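Local coordinates for protein 6-phospho-beta-glucosidase (Thermotoga maritima, PDB 1UP7) that hydrolyses cellobiose 6'-phosphate to glucose 6-phosphate and glucose, using NAD+ and a manganese ion as cofactors, at residues 45-48 / 49-53; 116-119 / 120-124; 242-245 / 246-250; 301-304 / 305-309. One frame throughout, in Å; residues are numbered along the deposited sequence.

Interaction 1. Residues 45-48 / 49-53; sequences KIVV and DFVKR
K45 and D49, one helical turn apart, meet through their charged ends. The lysine chain starts with CG anti to the backbone N (chi1 164°) and then bends at chi2, which carries it forward along the helix, obliquely across the aspartate. Its NZ forms a salt bridge with D49, 3.2 Å from OD1, on the syn side of that oxygen, while CE lies 3.5 Å from OD2 of D49. A lysine suits this exposed edge of the helix because its methylenes can lie against the carboxylate before the ammonium reaches it. Were D49 an alanine, the K45 ammonium would probably lose its mate and the lysine chain would be freer to swing. K52, on the same exposed side, bends back so that its NZ comes 4.0 Å from CG1 of V48; the two ammonium groups, K45 NZ and K52 NZ, are 5.0 Å apart, so the carboxylate probably also eases the repulsion between them.

The inner side of the helix is apolar. V47 and V51 bring CG1 and CG2 to 4.5 Å, a loose touch, and their compact branches face helix 15-25, whereas V48 lies on strand 60-63. F50 turns away from the preceding turn to meet the ring of Y278. Under these side chains runs regular i to i+4 bonding, as in V51 N to V47 O at 2.9 Å. This is an amphipathic helix, the connection of the beta-alpha-beta unit 33-37, 41-55, 60-63 in the Rossmann-type NAD-binding domain.

Interaction 2. Residues 116-119 / 120-124; sequences LRAF and PIVEE
P120 sets its ring against the turn before it: CD lies 3.2 Å from the carbonyl O of L116, where a helix would normally place an amide donor. A proline nitrogen has no hydrogen, so that bond is missing and helix 109-131 kinks. The next bond in the series is lost as well, since I121 N lies 4.4 Å from R117 O, too far to donate to it. With a serine in place of P120, the ring would be gone, which would probably open a gap against Y375 and remove the constraint that holds the kink.

The first regular bond after the proline runs from V122 N to A118 O (2.9 Å, 169°). E123 N then gives one to F119 O at 2.8 Å, and E124 N one to P120 O at 3.2 Å. Alongside them V122 brings its CG1 within 4.3 Å of A118 CB, a light apolar touch that the small alanine allows.

The buried guanidinium of R117 is satisfied on all three nitrogens: NE by P83 O, NH1 by N410 OD1 and NH2 by a salt bridge to D92. E123 directs OE1 to the hydroxyl of Y375. CD1 of I121 lies 3.7 Å from R117 O, and its side chain touches the bound NAD. The whole is a proline-kinked helix of the Rossmann-type domain, lining the dinucleotide pocket with I121.

Interaction 3. Residues 242-245 / 246-250; sequences PYLR and YYLME. With G6P (6-O-phosphono-alpha-D-glucopyranose), chain J.
L244 and L248 form the apolar centre of a short helical turn that follows strand 239-240 in the C-terminal domain and carries the catalytic tyrosine. CB of L244 lies 4.2 Å from CD1 of L248, and CD1 of L244 comes 4.1 Å from CD1 of Y247. Branched leucines suit this buried side, where L244 packs on L195 and F197 of strand 195-203 and L248 reaches helix 355-376. L248 also touches V396 of the second subunit. L244 O receives the amide of L248 at 2.9 Å and a weak bond from that of Y247.

Further out, the rings of Y243 and Y246 run alongside each other, oblique at 51° with centroids 5.9 Å apart. The spacing of three residues, together with a shared first torsion that sets each CG anti to the carbonyl carbon, brings them together. Y246 N donates to Y243 O, and the edge of the Y246 ring meets that same oxygen through CD2 at 3.2 Å. Y243 is the proton acceptor of the active site: its OH reaches 3.3 Å from C2 of glucose 6-phosphate, which meets the ring at its edge, and H194, a manganese ligand, packs beside it.

At the polar edge, R245 accompanies Y246 with its guanidinium plane 69° from the ring, while its CG touches SD of M249. NH1 makes a salt bridge to E226. The carbonyl O of P242 takes two bonds from R245, the backbone N from one face of its plane and NE, at 3.0 Å, from the other.

Interaction 4. Residues 301-304 / 305-309; sequences AHLI and RDLET
Successive i to i+4 bonds, R305 N to A301 O (2.8 Å), D306 N to H302 O, L307 N to L303 O and E308 N to I304 O, carry helix 296-308 through its last turns, and T309 is the first residue to leave helical angles. The imidazole of H302 and the guanidinium of R305 leave the helix together. NH2 of the arginine sits over the centre of the imidazole, 3.0 Å above its plane, although the two flat groups are 49° apart. With CG trans to N (chi1 -173°), two later bends fold the arginine back over the ring. NH1 also makes a salt bridge to the neighbouring D306, 2.9 Å from OD1, which probably helps to fix the guanidinium's rotation; OD2 of D306 is bound by H315 NE2.

The other side of the helix is a ridge of aliphatic side chains between the two domains' sheets: I304 packs on strand 76-79 of the Rossmann-type parallel sheet, and L303 on V340 of strand 333-341, in the three-stranded antiparallel sheet. L303 and L307 run alongside each other, CG to CD2 at 3.7 Å, branched chains that fill this buried side. E308, at the helix end, turns its carboxylate to a salt bridge with K75.

The four contacts follow one another along the chain without touching, and all are local contacts along or leading into helices. Interactions 1 and 2 belong to the Rossmann-type half and come near the same NAD: the side chain of V47 is about 7 Å from it and that of I121 about 4 Å, though the centres of the two contacts are about 28 Å apart. Interaction 3 brings the catalytic Y243 to glucose 6-phosphate, with its side chain about 8 Å from NAD; its centre is about 27 Å from that of interaction 2. Interaction 4 belongs with interaction 3 to the C-terminal half, yet lies across the chain's centre from it, about 33 Å between centres, with the A301 side chain about 11 Å from NAD.

Interaction 1. Residues 45-48 / 49-53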
loop_
_atom_site.group_PDB
_atom_site.type_symbol
_atom_site.label_atom_id
_atom_site.label_comp_id
_atom_site.label_asym_id
_atom_site.label_seq_id
_atom_site.Cartn_x
_atom_site.Cartn_y
_atom_site.Cartn_z
ATOM N N LYS A 45 -31.301 -7.208 39.058
ATOM C CA LYS A 45 -32.222 -8.226 39.545
ATOM C C LYS A 45 -33.666 -7.955 39.090
ATOM O O LYS A 45 -34.385 -8.877 38.703
ATOM C CB LYS A 45 -32.137 -8.331 41.066
ATOM C CG LYS A 45 -33.287 -9.068 41.745
ATOM C CD LYS A 45 -33.063 -10.583 41.701
ATOM C CE LYS A 45 -34.040 -11.307 42.648
ATOM N NZ LYS A 45 -34.302 -12.704 42.173
ATOM N N ILE A 46 -34.084 -6.690 39.131
ATOM C CA ILE A 46 -35.403 -6.303 38.631
ATOM C C ILE A 46 -35.520 -6.629 37.141
ATOM O O ILE A 46 -36.497 -7.242 36.718
ATOM C CB ILE A 46 -35.707 -4.795 38.882
ATOM C CG1 ILE A 46 -36.017 -4.532 40.359
ATOM C CG2 ILE A 46 -36.868 -4.295 38.007
ATOM C CD1 ILE A 46 -35.487 -3.147 40.826
ATOM N N VAL A 47 -34.517 -6.249 36.363
ATOM C CA VAL A 47 -34.536 -6.492 34.936
ATOM C C VAL A 47 -34.514 -7.987 34.599
ATOM O O VAL A 47 -35.293 -8.431 33.757
ATOM C CB VAL A 47 -33.397 -5.725 34.225
ATOM C CG1 VAL A 47 -33.430 -6.003 32.735
ATOM C CG2 VAL A 47 -33.504 -4.238 34.512
ATOM N N VAL A 48 -33.649 -8.750 35.274
ATOM C CA VAL A 48 -33.528 -10.193 35.038
ATOM C C VAL A 48 -34.776 -10.986 35.490
ATOM O O VAL A 48 -35.148 -11.989 34.854
ATOM C CB VAL A 48 -32.219 -10.769 35.597
ATOM C CG1 VAL A 48 -32.221 -12.303 35.567
ATOM C CG2 VAL A 48 -31.042 -10.217 34.789
ATOM N N ASP A 49 -35.450 -10.526 36.543
ATOM C CA ASP A 49 -36.695 -11.170 36.947
ATOM C C ASP A 49 -37.748 -10.988 35.862
ATOM O O ASP A 49 -38.517 -11.898 35.581
ATOM C CB ASP A 49 -37.270 -10.607 38.244
ATOM C CG ASP A 49 -36.582 -11.141 39.473
ATOM O OD1 ASP A 49 -35.791 -12.099 39.357
ATOM O OD2 ASP A 49 -36.753 -10.642 40.607
ATOM N N PHE A 50 -37.795 -9.794 35.271
ATOM C CA PHE A 50 -38.662 -9.540 34.128
ATOM C C PHE A 50 -38.248 -10.425 32.932
ATOM O O PHE A 50 -39.105 -11.055 32.310
ATOM C CB PHE A 50 -38.685 -8.037 33.788
ATOM C CG PHE A 50 -39.468 -7.670 32.540
ATOM C CD1 PHE A 50 -40.716 -8.220 32.268
ATOM C CD2 PHE A 50 -38.967 -6.721 31.658
ATOM C CE1 PHE A 50 -41.442 -7.851 31.117
ATOM C CE2 PHE A 50 -39.692 -6.342 30.520
ATOM C CZ PHE A 50 -40.924 -6.920 30.247
ATOM N N VAL A 51 -36.948 -10.503 32.656
ATOM C CA VAL A 51 -36.418 -11.390 31.623
ATOM C C VAL A 51 -36.891 -12.834 31.772
ATOM O O VAL A 51 -37.348 -13.434 30.782
ATOM C CB VAL A 51 -34.853 -11.342 31.529
ATOM C CG1 VAL A 51 -34.320 -12.475 30.632
ATOM C CG2 VAL A 51 -34.404 -10.015 31.015
ATOM N N LYS A 52 -36.800 -13.371 32.998
ATOM C CA LYS A 52 -37.228 -14.743 33.298
ATOM C C LYS A 52 -38.692 -14.954 32.959
ATOM O O LYS A 52 -39.092 -16.035 32.509
ATOM C CB LYS A 52 -37.008 -15.093 34.775
ATOM C CG LYS A 52 -35.568 -15.404 35.158
ATOM C CD LYS A 52 -35.497 -16.049 36.524
ATOM C CE LYS A 52 -34.043 -16.279 36.958
ATOM N NZ LYS A 52 -33.459 -15.255 37.916
ATOM N N ARG A 53 -39.498 -13.929 33.199
ATOM C CA ARG A 53 -40.928 -13.971 32.886
ATOM C C ARG A 53 -41.137 -14.054 31.358
ATOM O O ARG A 53 -42.040 -14.743 30.896
ATOM C CB ARG A 53 -41.617 -12.734 33.436
ATOM C CG ARG A 53 -42.686 -12.960 34.481
ATOM C CD ARG A 53 -42.682 -12.003 35.674
ATOM N NE ARG A 53 -42.761 -10.583 35.316
ATOM C CZ ARG A 53 -42.002 -9.614 35.863
ATOM N NH1 ARG A 53 -41.108 -9.885 36.793
ATOM N NH2 ARG A 53 -42.150 -8.358 35.483
#

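Interaction 2. Residues 116-119 / 120-124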
loop_
_atom_site.group_PDB
_atom_site.type_symbol
_atom_site.label_atom_id
_atom_site.label_comp_id
_atom_site.label_asym_id
_atom_site.label_seq_id
_atom_site.Cartn_x
_atom_site.Cartn_y
_atom_site.Cartn_z
ATOM N N LEU A 116 -12.070 7.452 27.307
ATOM C CA LEU A 116 -11.095 7.351 28.402
ATOM C C LEU A 116 -11.641 6.570 29.583
ATOM O O LEU A 116 -10.876 5.890 30.259
ATOM C CB LEU A 116 -10.639 8.728 28.911
ATOM C CG LEU A 116 -9.742 9.556 27.992
ATOM C CD1 LEU A 116 -9.452 10.894 28.662
ATOM C CD2 LEU A 116 -8.445 8.809 27.580
ATOM N N ARG A 117 -12.940 6.704 29.868
ATOM C CA ARG A 117 -13.567 5.910 30.922
ATOM C C ARG A 117 -13.680 4.452 30.501
ATOM O O ARG A 117 -13.572 3.557 31.348
ATOM C CB ARG A 117 -14.964 6.427 31.267
ATOM C CG ARG A 117 -15.034 7.521 32.322
ATOM C CD ARG A 117 -16.406 7.698 33.035
ATOM N NE ARG A 117 -17.493 7.639 32.073
ATOM C CZ ARG A 117 -17.800 8.637 31.251
ATOM N NH1 ARG A 117 -17.121 9.787 31.334
ATOM N NH2 ARG A 117 -18.795 8.489 30.367
ATOM N N ALA A 118 -13.916 4.201 29.211
ATOM C CA ALA A 118 -14.134 2.846 28.737
ATOM C C ALA A 118 -12.847 2.017 28.705
ATOM O O ALA A 118 -12.865 0.880 29.101
ATOM C CB ALA A 118 -14.806 2.856 27.354
ATOM N N PHE A 119 -11.750 2.601 28.228
ATOM C CA PHE A 119 -10.529 1.848 27.930
ATOM C C PHE A 119 -10.025 0.941 29.079
ATOM O O PHE A 119 -9.746 -0.237 28.845
ATOM C CB PHE A 119 -9.381 2.781 27.398
ATOM C CG PHE A 119 -9.654 3.411 26.027
ATOM C CD1 PHE A 119 -10.592 2.851 25.142
ATOM C CD2 PHE A 119 -8.947 4.547 25.623
ATOM C CE1 PHE A 119 -10.834 3.420 23.876
ATOM C CE2 PHE A 119 -9.170 5.129 24.359
ATOM C CZ PHE A 119 -10.123 4.573 23.490
ATOM N N PRO A 120 -9.894 1.458 30.311
ATOM C CA PRO A 120 -9.425 0.603 31.431
ATOM C C PRO A 120 -10.357 -0.586 31.727
ATOM O O PRO A 120 -9.883 -1.687 32.016
ATOM C CB PRO A 120 -9.380 1.556 32.637
ATOM C CG PRO A 120 -9.416 2.953 32.044
ATOM C CD PRO A 120 -10.152 2.851 30.751
ATOM N N ILE A 121 -11.659 -0.361 31.645
ATOM C CA ILE A 121 -12.624 -1.419 31.875
ATOM C C ILE A 121 -12.573 -2.447 30.752
ATOM O O ILE A 121 -12.529 -3.650 31.057
ATOM C CB ILE A 121 -14.040 -0.829 32.114
ATOM C CG1 ILE A 121 -14.076 -0.034 33.429
ATOM C CG2 ILE A 121 -15.086 -1.919 32.207
ATOM C CD1 ILE A 121 -15.219 1.069 33.479
ATOM N N VAL A 122 -12.516 -2.011 29.479
ATOM C CA VAL A 122 -12.429 -2.995 28.408
ATOM C C VAL A 122 -11.085 -3.753 28.416
ATOM O O VAL A 122 -11.055 -4.953 28.108
ATOM C CB VAL A 122 -12.861 -2.493 26.979
ATOM C CG1 VAL A 122 -13.918 -1.386 27.035
ATOM C CG2 VAL A 122 -11.709 -2.134 26.152
ATOM N N GLU A 123 -10.005 -3.075 28.830
ATOM C CA GLU A 123 -8.700 -3.696 28.917
ATOM C C GLU A 123 -8.751 -4.883 29.859
ATOM O O GLU A 123 -8.303 -5.987 29.522
ATOM C CB GLU A 123 -7.640 -2.694 29.408
ATOM C CG GLU A 123 -6.521 -2.538 28.411
ATOM C CD GLU A 123 -5.463 -1.548 28.819
ATOM O OE1 GLU A 123 -5.801 -0.542 29.487
ATOM O OE2 GLU A 123 -4.278 -1.806 28.454
ATOM N N GLU A 124 -9.333 -4.656 31.031
ATOM C CA GLU A 124 -9.457 -5.685 32.057
ATOM C C GLU A 124 -10.363 -6.821 31.579
ATOM O O GLU A 124 -10.004 -8.009 31.690
ATOM C CB GLU A 124 -9.986 -5.049 33.362
ATOM C CG GLU A 124 -9.672 -5.841 34.635
ATOM C CD GLU A 124 -10.707 -5.592 35.754
ATOM O OE1 GLU A 124 -10.530 -4.625 36.582
ATOM O OE2 GLU A 124 -11.711 -6.358 35.806
#

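Interaction 3. Residues 242-245 / 246-250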
loop_
_atom_site.group_PDB
_atom_site.type_symbol
_atom_site.label_atom_id
_atom_site.label_comp_id
_atom_site.label_asym_id
_atom_site.label_seq_id
_atom_site.Cartn_x
_atom_site.Cartn_y
_atom_site.Cartn_z
ATOM N N PRO A 242 -26.886 10.347 10.443
ATOM C CA PRO A 242 -27.477 11.577 11.030
ATOM C C PRO A 242 -26.515 12.285 11.988
ATOM O O PRO A 242 -26.610 13.491 12.171
ATOM C CB PRO A 242 -28.713 11.069 11.816
ATOM C CG PRO A 242 -28.988 9.670 11.296
ATOM C CD PRO A 242 -27.668 9.130 10.752
ATOM N N TYR A 243 -25.574 11.536 12.540
ATOM C CA TYR A 243 -24.542 12.106 13.406
ATOM C C TYR A 243 -23.620 13.086 12.707
ATOM O O TYR A 243 -22.906 13.832 13.385
ATOM C CB TYR A 243 -23.697 11.005 14.011
ATOM C CG TYR A 243 -24.320 10.366 15.228
ATOM C CD1 TYR A 243 -25.334 9.391 15.098
ATOM C CD2 TYR A 243 -23.886 10.718 16.518
ATOM C CE1 TYR A 243 -25.905 8.800 16.235
ATOM C CE2 TYR A 243 -24.450 10.156 17.650
ATOM C CZ TYR A 243 -25.443 9.200 17.515
ATOM O OH TYR A 243 -25.999 8.644 18.647
ATOM N N LEU A 244 -23.626 13.067 11.373
ATOM C CA LEU A 244 -22.832 14.006 10.601
ATOM C C LEU A 244 -23.337 15.418 10.831
ATOM O O LEU A 244 -22.622 16.357 10.590
ATOM C CB LEU A 244 -22.811 13.658 9.105
ATOM C CG LEU A 244 -21.541 12.956 8.599
ATOM C CD1 LEU A 244 -20.198 13.601 9.086
ATOM C CD2 LEU A 244 -21.582 11.462 8.983
ATOM N N ARG A 245 -24.564 15.549 11.312
ATOM C CA ARG A 245 -25.153 16.855 11.601
ATOM C C ARG A 245 -24.269 17.656 12.559
ATOM O O ARG A 245 -24.214 18.872 12.463
ATOM C CB ARG A 245 -26.516 16.715 12.267
ATOM C CG ARG A 245 -27.699 16.573 11.326
ATOM C CD ARG A 245 -29.010 16.251 12.108
ATOM N NE ARG A 245 -28.642 15.393 13.250
ATOM C CZ ARG A 245 -29.365 15.193 14.344
ATOM N NH1 ARG A 245 -30.530 15.823 14.505
ATOM N NH2 ARG A 245 -28.908 14.365 15.294
ATOM N N TYR A 246 -23.597 16.963 13.476
ATOM C CA TYR A 246 -22.753 17.623 14.490
ATOM C C TYR A 246 -21.524 18.243 13.889
ATOM O O TYR A 246 -21.036 19.235 14.413
ATOM C CB TYR A 246 -22.339 16.670 15.632
ATOM C CG TYR A 246 -23.522 16.150 16.415
ATOM C CD1 TYR A 246 -24.193 16.955 17.325
ATOM C CD2 TYR A 246 -23.988 14.841 16.224
ATOM C CE1 TYR A 246 -25.308 16.488 18.026
ATOM C CE2 TYR A 246 -25.097 14.356 16.911
ATOM C CZ TYR A 246 -25.761 15.193 17.798
ATOM O OH TYR A 246 -26.861 14.709 18.480
ATOM N N TYR A 247 -21.055 17.663 12.793
ATOM C CA TYR A 247 -19.941 18.191 12.033
ATOM C C TYR A 247 -20.373 19.253 11.050
ATOM O O TYR A 247 -19.806 20.327 11.085
ATOM C CB TYR A 247 -19.264 17.066 11.288
ATOM C CG TYR A 247 -18.593 16.085 12.195
ATOM C CD1 TYR A 247 -19.320 15.041 12.771
ATOM C CD2 TYR A 247 -17.240 16.180 12.456
ATOM C CE1 TYR A 247 -18.723 14.131 13.589
ATOM C CE2 TYR A 247 -16.603 15.245 13.265
ATOM C CZ TYR A 247 -17.353 14.231 13.831
ATOM O OH TYR A 247 -16.764 13.297 14.630
ATOM N N LEU A 248 -21.398 18.979 10.230
ATOM C CA LEU A 248 -21.734 19.822 9.091
ATOM C C LEU A 248 -22.788 20.888 9.419
ATOM O O LEU A 248 -22.992 21.851 8.673
ATOM C CB LEU A 248 -22.191 18.953 7.927
ATOM C CG LEU A 248 -21.055 18.144 7.319
ATOM C CD1 LEU A 248 -21.722 16.974 6.691
ATOM C CD2 LEU A 248 -20.218 18.960 6.303
ATOM N N MET A 249 -23.461 20.679 10.553
ATOM C CA MET A 249 -24.466 21.602 11.102
ATOM C C MET A 249 -24.111 22.013 12.553
ATOM O O MET A 249 -25.000 22.128 13.420
ATOM C CB MET A 249 -25.869 20.974 11.073
ATOM C CG MET A 249 -26.416 20.718 9.688
ATOM S SD MET A 249 -27.968 19.793 9.702
ATOM C CE MET A 249 -28.928 20.828 10.451
ATOM N N GLU A 250 -22.825 22.250 12.791
ATOM C CA GLU A 250 -22.323 22.465 14.137
ATOM C C GLU A 250 -23.023 23.610 14.860
ATOM O O GLU A 250 -23.521 23.386 15.970
ATOM C CB GLU A 250 -20.817 22.702 14.186
ATOM C CG GLU A 250 -20.262 22.642 15.586
ATOM C CD GLU A 250 -18.756 22.890 15.652
ATOM O OE1 GLU A 250 -18.059 22.884 14.611
ATOM O OE2 GLU A 250 -18.267 23.117 16.766
HETATM C C1 G6P J . -28.727 5.978 18.405
HETATM C C2 G6P J . -27.221 5.614 18.294
HETATM C C3 G6P J . -26.762 4.918 19.575
HETATM C C4 G6P J . -26.961 5.899 20.719
HETATM C C5 G6P J . -28.468 6.194 20.843
HETATM C C6 G6P J . -28.723 7.211 21.947
HETATM O O1 G6P J . -29.253 6.695 17.272
HETATM O O2 G6P J . -26.918 4.766 17.187
HETATM O O3 G6P J . -25.411 4.450 19.503
HETATM O O4 G6P J . -26.375 5.398 21.922
HETATM O O5 G6P J . -29.010 6.729 19.608
HETATM O O6 G6P J . -29.981 6.991 22.564
HETATM P P G6P J . -30.251 7.470 24.078
HETATM O O1P G6P J . -31.596 6.898 24.461
HETATM O O2P G6P J . -30.308 8.977 24.277
HETATM O O3P G6P J . -29.162 6.879 24.929
#

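Interaction 4. Residues 301-304 / 305-309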
loop_
_atom_site.group_PDB
_atom_site.type_symbol
_atom_site.label_atom_id
_atom_site.label_comp_id
_atom_site.label_asym_id
_atom_site.label_seq_id
_atom_site.Cartn_x
_atom_site.Cartn_y
_atom_site.Cartn_z
ATOM N N ALA A 301 -28.444 -10.266 17.929
ATOM C CA ALA A 301 -28.970 -11.619 17.864
ATOM C C ALA A 301 -28.767 -12.217 16.471
ATOM O O ALA A 301 -28.364 -13.383 16.345
ATOM C CB ALA A 301 -30.460 -11.640 18.251
ATOM N N HIS A 302 -29.065 -11.417 15.449
ATOM C CA HIS A 302 -28.876 -11.809 14.064
ATOM C C HIS A 302 -27.391 -12.092 13.779
ATOM O O HIS A 302 -27.066 -13.098 13.136
ATOM C CB HIS A 302 -29.458 -10.732 13.132
ATOM C CG HIS A 302 -30.934 -10.876 12.900
ATOM N ND1 HIS A 302 -31.537 -10.568 11.694
ATOM C CD2 HIS A 302 -31.927 -11.324 13.713
ATOM C CE1 HIS A 302 -32.836 -10.808 11.778
ATOM N NE2 HIS A 302 -33.096 -11.265 12.992
ATOM N N LEU A 303 -26.508 -11.232 14.298
ATOM C CA LEU A 303 -25.059 -11.436 14.210
ATOM C C LEU A 303 -24.633 -12.772 14.830
ATOM O O LEU A 303 -23.926 -13.564 14.201
ATOM C CB LEU A 303 -24.277 -10.275 14.838
ATOM C CG LEU A 303 -22.753 -10.483 14.771
ATOM C CD1 LEU A 303 -22.247 -10.608 13.298
ATOM C CD2 LEU A 303 -21.939 -9.420 15.560
ATOM N N ILE A 304 -25.105 -13.031 16.049
ATOM C CA ILE A 304 -24.779 -14.261 16.766
ATOM C C ILE A 304 -25.326 -15.508 16.030
ATOM O O ILE A 304 -24.647 -16.510 15.887
ATOM C CB ILE A 304 -25.262 -14.178 18.261
ATOM C CG1 ILE A 304 -24.317 -13.315 19.080
ATOM C CG2 ILE A 304 -25.345 -15.572 18.918
ATOM C CD1 ILE A 304 -24.856 -12.927 20.483
ATOM N N ARG A 305 -26.558 -15.417 15.561
ATOM C CA ARG A 305 -27.186 -16.449 14.760
ATOM C C ARG A 305 -26.318 -16.827 13.546
ATOM O O ARG A 305 -26.055 -18.003 13.316
ATOM C CB ARG A 305 -28.565 -15.948 14.321
ATOM C CG ARG A 305 -29.466 -16.938 13.606
ATOM C CD ARG A 305 -29.803 -16.511 12.174
ATOM N NE ARG A 305 -30.932 -15.605 12.079
ATOM C CZ ARG A 305 -30.935 -14.427 11.440
ATOM N NH1 ARG A 305 -29.858 -13.938 10.826
ATOM N NH2 ARG A 305 -32.049 -13.723 11.428
ATOM N N ASP A 306 -25.847 -15.838 12.790
ATOM C CA ASP A 306 -25.121 -16.109 11.538
ATOM C C ASP A 306 -23.648 -16.430 11.811
ATOM O O ASP A 306 -22.967 -17.023 10.990
ATOM C CB ASP A 306 -25.301 -14.973 10.518
ATOM C CG ASP A 306 -26.754 -14.708 10.208
ATOM O OD1 ASP A 306 -27.554 -15.659 10.348
ATOM O OD2 ASP A 306 -27.220 -13.597 9.842
ATOM N N LEU A 307 -23.176 -16.067 12.989
ATOM C CA LEU A 307 -21.869 -16.525 13.471
ATOM C C LEU A 307 -21.942 -17.994 13.875
ATOM O O LEU A 307 -20.941 -18.704 13.809
ATOM C CB LEU A 307 -21.445 -15.693 14.671
ATOM C CG LEU A 307 -20.216 -14.772 14.723
ATOM C CD1 LEU A 307 -19.405 -14.662 13.458
ATOM C CD2 LEU A 307 -20.621 -13.444 15.192
ATOM N N GLU A 308 -23.130 -18.455 14.261
ATOM C CA GLU A 308 -23.332 -19.861 14.649
ATOM C C GLU A 308 -23.605 -20.835 13.509
ATOM O O GLU A 308 -23.254 -21.981 13.632
ATOM C CB GLU A 308 -24.461 -19.986 15.684
ATOM C CG GLU A 308 -24.017 -19.639 17.080
ATOM C CD GLU A 308 -23.010 -20.644 17.587
ATOM O OE1 GLU A 308 -23.433 -21.798 17.835
ATOM O OE2 GLU A 308 -21.803 -20.297 17.706
ATOM N N THR A 309 -24.243 -20.398 12.428
ATOM C CA THR A 309 -24.495 -21.295 11.293
ATOM C C THR A 309 -23.388 -21.185 10.245
ATOM O O THR A 309 -22.484 -20.345 10.340
ATOM C CB THR A 309 -25.817 -20.956 10.589
ATOM O OG1 THR A 309 -25.703 -19.628 10.043
ATOM C CG2 THR A 309 -26.987 -20.928 11.572
#